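Local atomic coordinates of amphiphysin (Drosophila melanogaster, PDB entry 1URU), a protein that probably senses and binds curved membranes through its dimeric, crescent-shaped BAR domain, and is linked to endocytosis. Residues A[94-105]-A[221-232]. Sequence-based numbering, arbitrary orientation.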
loop_
_atom_site.group_PDB
_atom_site.type_symbol
_atom_site.label_atom_id
_atom_site.label_comp_id
_atom_site.label_asym_id
_atom_site.label_seq_id
_atom_site.Cartn_x
_atom_site.Cartn_y
_atom_site.Cartn_z
ATOM N N ALA A 94 -21.715 -15.131 1.897
ATOM C CA ALA A 94 -20.345 -15.636 2.005
ATOM C C ALA A 94 -19.321 -14.581 1.593
ATOM O O ALA A 94 -18.243 -14.547 2.143
ATOM C CB ALA A 94 -20.168 -16.887 1.169
ATOM N N LEU A 95 -19.664 -13.731 0.628
ATOM C CA LEU A 95 -18.763 -12.696 0.141
ATOM C C LEU A 95 -18.663 -11.601 1.165
ATOM O O LEU A 95 -17.558 -11.196 1.528
ATOM C CB LEU A 95 -19.275 -12.101 -1.165
ATOM C CG LEU A 95 -18.483 -10.955 -1.782
ATOM C CD1 LEU A 95 -17.360 -11.521 -2.587
ATOM C CD2 LEU A 95 -19.367 -10.107 -2.649
ATOM N N GLN A 96 -19.813 -11.120 1.636
ATOM C CA GLN A 96 -19.839 -10.139 2.707
ATOM C C GLN A 96 -18.932 -10.623 3.816
ATOM O O GLN A 96 -18.136 -9.855 4.331
ATOM C CB GLN A 96 -21.233 -9.972 3.280
ATOM C CG GLN A 96 -22.264 -9.428 2.332
ATOM C CD GLN A 96 -22.000 -7.992 1.916
ATOM O OE1 GLN A 96 -21.615 -7.159 2.740
ATOM N NE2 GLN A 96 -22.213 -7.699 0.634
ATOM N N ALA A 97 -19.037 -11.910 4.144
ATOM C CA ALA A 97 -18.388 -12.480 5.317
ATOM C C ALA A 97 -16.876 -12.530 5.185
ATOM O O ALA A 97 -16.132 -12.136 6.096
ATOM C CB ALA A 97 -18.926 -13.881 5.577
ATOM N N GLN A 98 -16.430 -13.018 4.036
ATOM C CA GLN A 98 -15.018 -13.242 3.798
ATOM C C GLN A 98 -14.304 -11.902 3.581
ATOM O O GLN A 98 -13.106 -11.767 3.790
ATOM C CB GLN A 98 -14.853 -14.153 2.598
ATOM C CG GLN A 98 -13.704 -15.115 2.740
ATOM C CD GLN A 98 -14.008 -16.306 3.599
ATOM O OE1 GLN A 98 -15.123 -16.803 3.605
ATOM N NE2 GLN A 98 -12.998 -16.793 4.309
ATOM N N THR A 99 -15.080 -10.916 3.175
ATOM C CA THR A 99 -14.632 -9.542 3.080
ATOM C C THR A 99 -14.393 -8.916 4.448
ATOM O O THR A 99 -13.379 -8.254 4.650
ATOM C CB THR A 99 -15.706 -8.763 2.330
ATOM O OG1 THR A 99 -15.542 -9.005 0.937
ATOM C CG2 THR A 99 -15.579 -7.241 2.507
ATOM N N GLY A 100 -15.336 -9.092 5.371
ATOM C CA GLY A 100 -15.178 -8.593 6.728
ATOM C C GLY A 100 -13.969 -9.237 7.404
ATOM O O GLY A 100 -13.191 -8.558 8.075
ATOM N N ALA A 101 -13.792 -10.537 7.197
ATOM C CA ALA A 101 -12.634 -11.251 7.707
ATOM C C ALA A 101 -11.320 -10.566 7.300
ATOM O O ALA A 101 -10.376 -10.482 8.099
ATOM C CB ALA A 101 -12.656 -12.699 7.208
ATOM N N SER A 102 -11.282 -10.092 6.051
ATOM C CA SER A 102 -10.138 -9.380 5.492
ATOM C C SER A 102 -9.884 -8.033 6.158
ATOM O O SER A 102 -8.741 -7.672 6.422
ATOM C CB SER A 102 -10.352 -9.165 3.997
ATOM O OG SER A 102 -9.209 -8.575 3.412
ATOM N N GLU A 103 -10.947 -7.281 6.424
ATOM C CA GLU A 103 -10.809 -5.987 7.086
ATOM C C GLU A 103 -10.051 -6.127 8.393
ATOM O O GLU A 103 -9.272 -5.254 8.753
ATOM C CB GLU A 103 -12.179 -5.342 7.352
ATOM C CG GLU A 103 -12.794 -4.644 6.141
ATOM C CD GLU A 103 -14.058 -3.855 6.483
ATOM O OE1 GLU A 103 -14.059 -3.100 7.480
ATOM O OE2 GLU A 103 -15.064 -3.985 5.753
ATOM N N SER A 104 -10.298 -7.228 9.096
ATOM C CA SER A 104 -9.712 -7.491 10.401
ATOM C C SER A 104 -8.274 -7.932 10.337
ATOM O O SER A 104 -7.493 -7.536 11.173
ATOM C CB SER A 104 -10.518 -8.561 11.113
ATOM O OG SER A 104 -11.795 -8.043 11.426
ATOM N N LEU A 105 -7.921 -8.767 9.361
ATOM C CA LEU A 105 -6.525 -9.166 9.187
ATOM C C LEU A 105 -5.688 -7.935 8.874
ATOM O O LEU A 105 -4.596 -7.767 9.413
ATOM C CB LEU A 105 -6.356 -10.158 8.059
ATOM C CG LEU A 105 -7.000 -11.515 8.269
ATOM C CD1 LEU A 105 -6.945 -12.307 6.976
ATOM C CD2 LEU A 105 -6.311 -12.280 9.369
ATOM N N GLU A 221 -2.972 -15.813 6.192
ATOM C CA GLU A 221 -4.407 -15.765 6.464
ATOM C C GLU A 221 -5.125 -15.073 5.317
ATOM O O GLU A 221 -6.072 -15.617 4.789
ATOM C CB GLU A 221 -4.722 -15.076 7.798
ATOM C CG GLU A 221 -4.243 -15.800 9.057
ATOM C CD GLU A 221 -4.546 -17.282 9.060
ATOM O OE1 GLU A 221 -5.671 -17.679 8.688
ATOM O OE2 GLU A 221 -3.626 -18.051 9.417
ATOM N N THR A 222 -4.659 -13.898 4.911
ATOM C CA THR A 222 -5.226 -13.228 3.740
ATOM C C THR A 222 -5.234 -14.165 2.532
ATOM O O THR A 222 -6.105 -14.055 1.694
ATOM C CB THR A 222 -4.453 -11.922 3.376
ATOM O OG1 THR A 222 -4.521 -10.962 4.426
ATOM C CG2 THR A 222 -5.138 -11.193 2.271
ATOM N N ALA A 223 -4.282 -15.088 2.429
ATOM C CA ALA A 223 -4.285 -16.022 1.294
ATOM C C ALA A 223 -5.465 -17.001 1.363
ATOM O O ALA A 223 -6.195 -17.201 0.385
ATOM C CB ALA A 223 -2.978 -16.770 1.199
ATOM N N LYS A 224 -5.633 -17.605 2.536
ATOM C CA LYS A 224 -6.789 -18.453 2.838
ATOM C C LYS A 224 -8.119 -17.766 2.507
ATOM O O LYS A 224 -9.051 -18.424 2.099
ATOM C CB LYS A 224 -6.792 -18.876 4.318
ATOM C CG LYS A 224 -5.730 -19.906 4.704
ATOM C CD LYS A 224 -5.889 -20.351 6.173
ATOM C CE LYS A 224 -4.562 -20.883 6.747
ATOM N NZ LYS A 224 -4.545 -20.874 8.252
ATOM N N ILE A 225 -8.202 -16.455 2.692
ATOM C CA ILE A 225 -9.432 -15.715 2.438
ATOM C C ILE A 225 -9.696 -15.607 0.956
ATOM O O ILE A 225 -10.828 -15.789 0.498
ATOM C CB ILE A 225 -9.301 -14.306 2.968
ATOM C CG1 ILE A 225 -9.298 -14.328 4.488
ATOM C CG2 ILE A 225 -10.398 -13.394 2.345
ATOM C CD1 ILE A 225 -10.011 -13.144 5.130
ATOM N N TYR A 226 -8.644 -15.260 0.225
ATOM C CA TYR A 226 -8.748 -15.062 -1.208
ATOM C C TYR A 226 -9.021 -16.371 -1.953
ATOM O O TYR A 226 -9.659 -16.307 -2.988
ATOM C CB TYR A 226 -7.536 -14.286 -1.788
ATOM C CG TYR A 226 -7.698 -12.769 -1.697
ATOM C CD1 TYR A 226 -6.810 -11.967 -0.970
ATOM C CD2 TYR A 226 -8.759 -12.146 -2.310
ATOM C CE1 TYR A 226 -6.990 -10.571 -0.887
ATOM C CE2 TYR A 226 -8.944 -10.787 -2.236
ATOM C CZ TYR A 226 -8.066 -9.999 -1.535
ATOM O OH TYR A 226 -8.319 -8.661 -1.508
ATOM N N SER A 227 -8.606 -17.542 -1.454
ATOM C CA SER A 227 -8.990 -18.783 -2.152
ATOM C C SER A 227 -10.407 -19.161 -1.791
ATOM O O SER A 227 -11.093 -19.806 -2.572
ATOM C CB SER A 227 -8.035 -19.960 -1.924
ATOM O OG SER A 227 -7.892 -20.284 -0.577
ATOM N N GLU A 228 -10.861 -18.765 -0.612
ATOM C CA GLU A 228 -12.278 -18.888 -0.309
ATOM C C GLU A 228 -13.083 -18.048 -1.313
ATOM O O GLU A 228 -14.097 -18.500 -1.831
ATOM C CB GLU A 228 -12.574 -18.470 1.143
ATOM C CG GLU A 228 -13.617 -19.319 1.869
ATOM C CD GLU A 228 -13.340 -20.819 1.773
ATOM O OE1 GLU A 228 -13.594 -21.403 0.687
ATOM O OE2 GLU A 228 -12.879 -21.420 2.775
ATOM N N LEU A 229 -12.606 -16.838 -1.598
ATOM C CA LEU A 229 -13.280 -15.908 -2.496
ATOM C C LEU A 229 -13.245 -16.435 -3.933
ATOM O O LEU A 229 -14.230 -16.371 -4.674
ATOM C CB LEU A 229 -12.597 -14.532 -2.430
ATOM C CG LEU A 229 -12.914 -13.636 -1.232
ATOM C CD1 LEU A 229 -12.015 -12.431 -1.239
ATOM C CD2 LEU A 229 -14.356 -13.201 -1.250
ATOM N N GLU A 230 -12.101 -16.974 -4.308
ATOM C CA GLU A 230 -11.968 -17.660 -5.572
ATOM C C GLU A 230 -13.023 -18.748 -5.721
ATOM O O GLU A 230 -13.650 -18.839 -6.765
ATOM C CB GLU A 230 -10.590 -18.298 -5.678
ATOM C CG GLU A 230 -9.841 -17.931 -6.939
ATOM C CD GLU A 230 -8.419 -18.450 -6.935
ATOM O OE1 GLU A 230 -7.833 -18.724 -5.847
ATOM O OE2 GLU A 230 -7.895 -18.582 -8.059
ATOM N N ALA A 231 -13.225 -19.552 -4.673
ATOM C CA ALA A 231 -14.110 -20.723 -4.729
ATOM C C ALA A 231 -15.535 -20.275 -4.892
ATOM O O ALA A 231 -16.208 -20.677 -5.819
ATOM C CB ALA A 231 -13.969 -21.582 -3.491
ATOM N N ILE A 232 -15.993 -19.417 -4.001
ATOM C CA ILE A 232 -17.300 -18.774 -4.137
ATOM C C ILE A 232 -17.606 -18.314 -5.562
ATOM O O ILE A 232 -18.692 -18.550 -6.077
ATOM C CB ILE A 232 -17.374 -17.572 -3.163
ATOM C CG1 ILE A 232 -17.450 -18.080 -1.711
ATOM C CG2 ILE A 232 -18.537 -16.655 -3.534
ATOM C CD1 ILE A 232 -17.078 -17.056 -0.661
#
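In the antiparallel coiled coil of the BAR domain, Ile-225 of helix 172-239 fits as a knob into the surface of helix 92-156, its hole formed by Gln-98, Ala-101, Ser-102 and Leu-105. Its two branches divide the work. CG1 lies beside the backbone N (chi1 -70°) and carries CD1 in over Ala-101 CB at 3.4 Å, with Leu-105 CD1 closing on the same methyl at 3.7 Å; CG2, anti to that N, rests on the backbone O and CG of Gln-98. Gln-98 runs past Ile-225 in the opposite direction, then bends at chi2 (79°) to lay its amide against the aliphatic part of Glu-228, OE1 lying 3.4 Å from Glu-228 CG. With an alanine at Gln-98 the CG and amide would be gone, which would probably bare the Glu-228 methylenes and leave Ile-225 CG2 resting on the backbone O alone. Farther along, Leu-229 CD2 meets Leu-95 CD1 at 3.7 Å, the two side chains crossing at about a right angle, and Ile-232 CD1 reaches Ala-94 CB at 3.6 Å. Toward the other end, both methyls of Leu-105 rest against Glu-221 CB, CD2 at 3.6 Å, while the Glu-221 carboxylate turns off to a salt bridge with Lys-224. Thr-222 OG1, near Leu-105 CD1, is hydrogen-bonded to Phe-218 O. Helix 35-84 covers Thr-99 through Met-78 and Cys-82, and Phe-212 of the second subunit packs on Leu-229. Segments 94-105 and 221-232 run antiparallel, their directions 165° apart; a knob-into-hole fit flanked by apolar pairs is characteristic of the three-helix coiled coil from which BAR dimers are built.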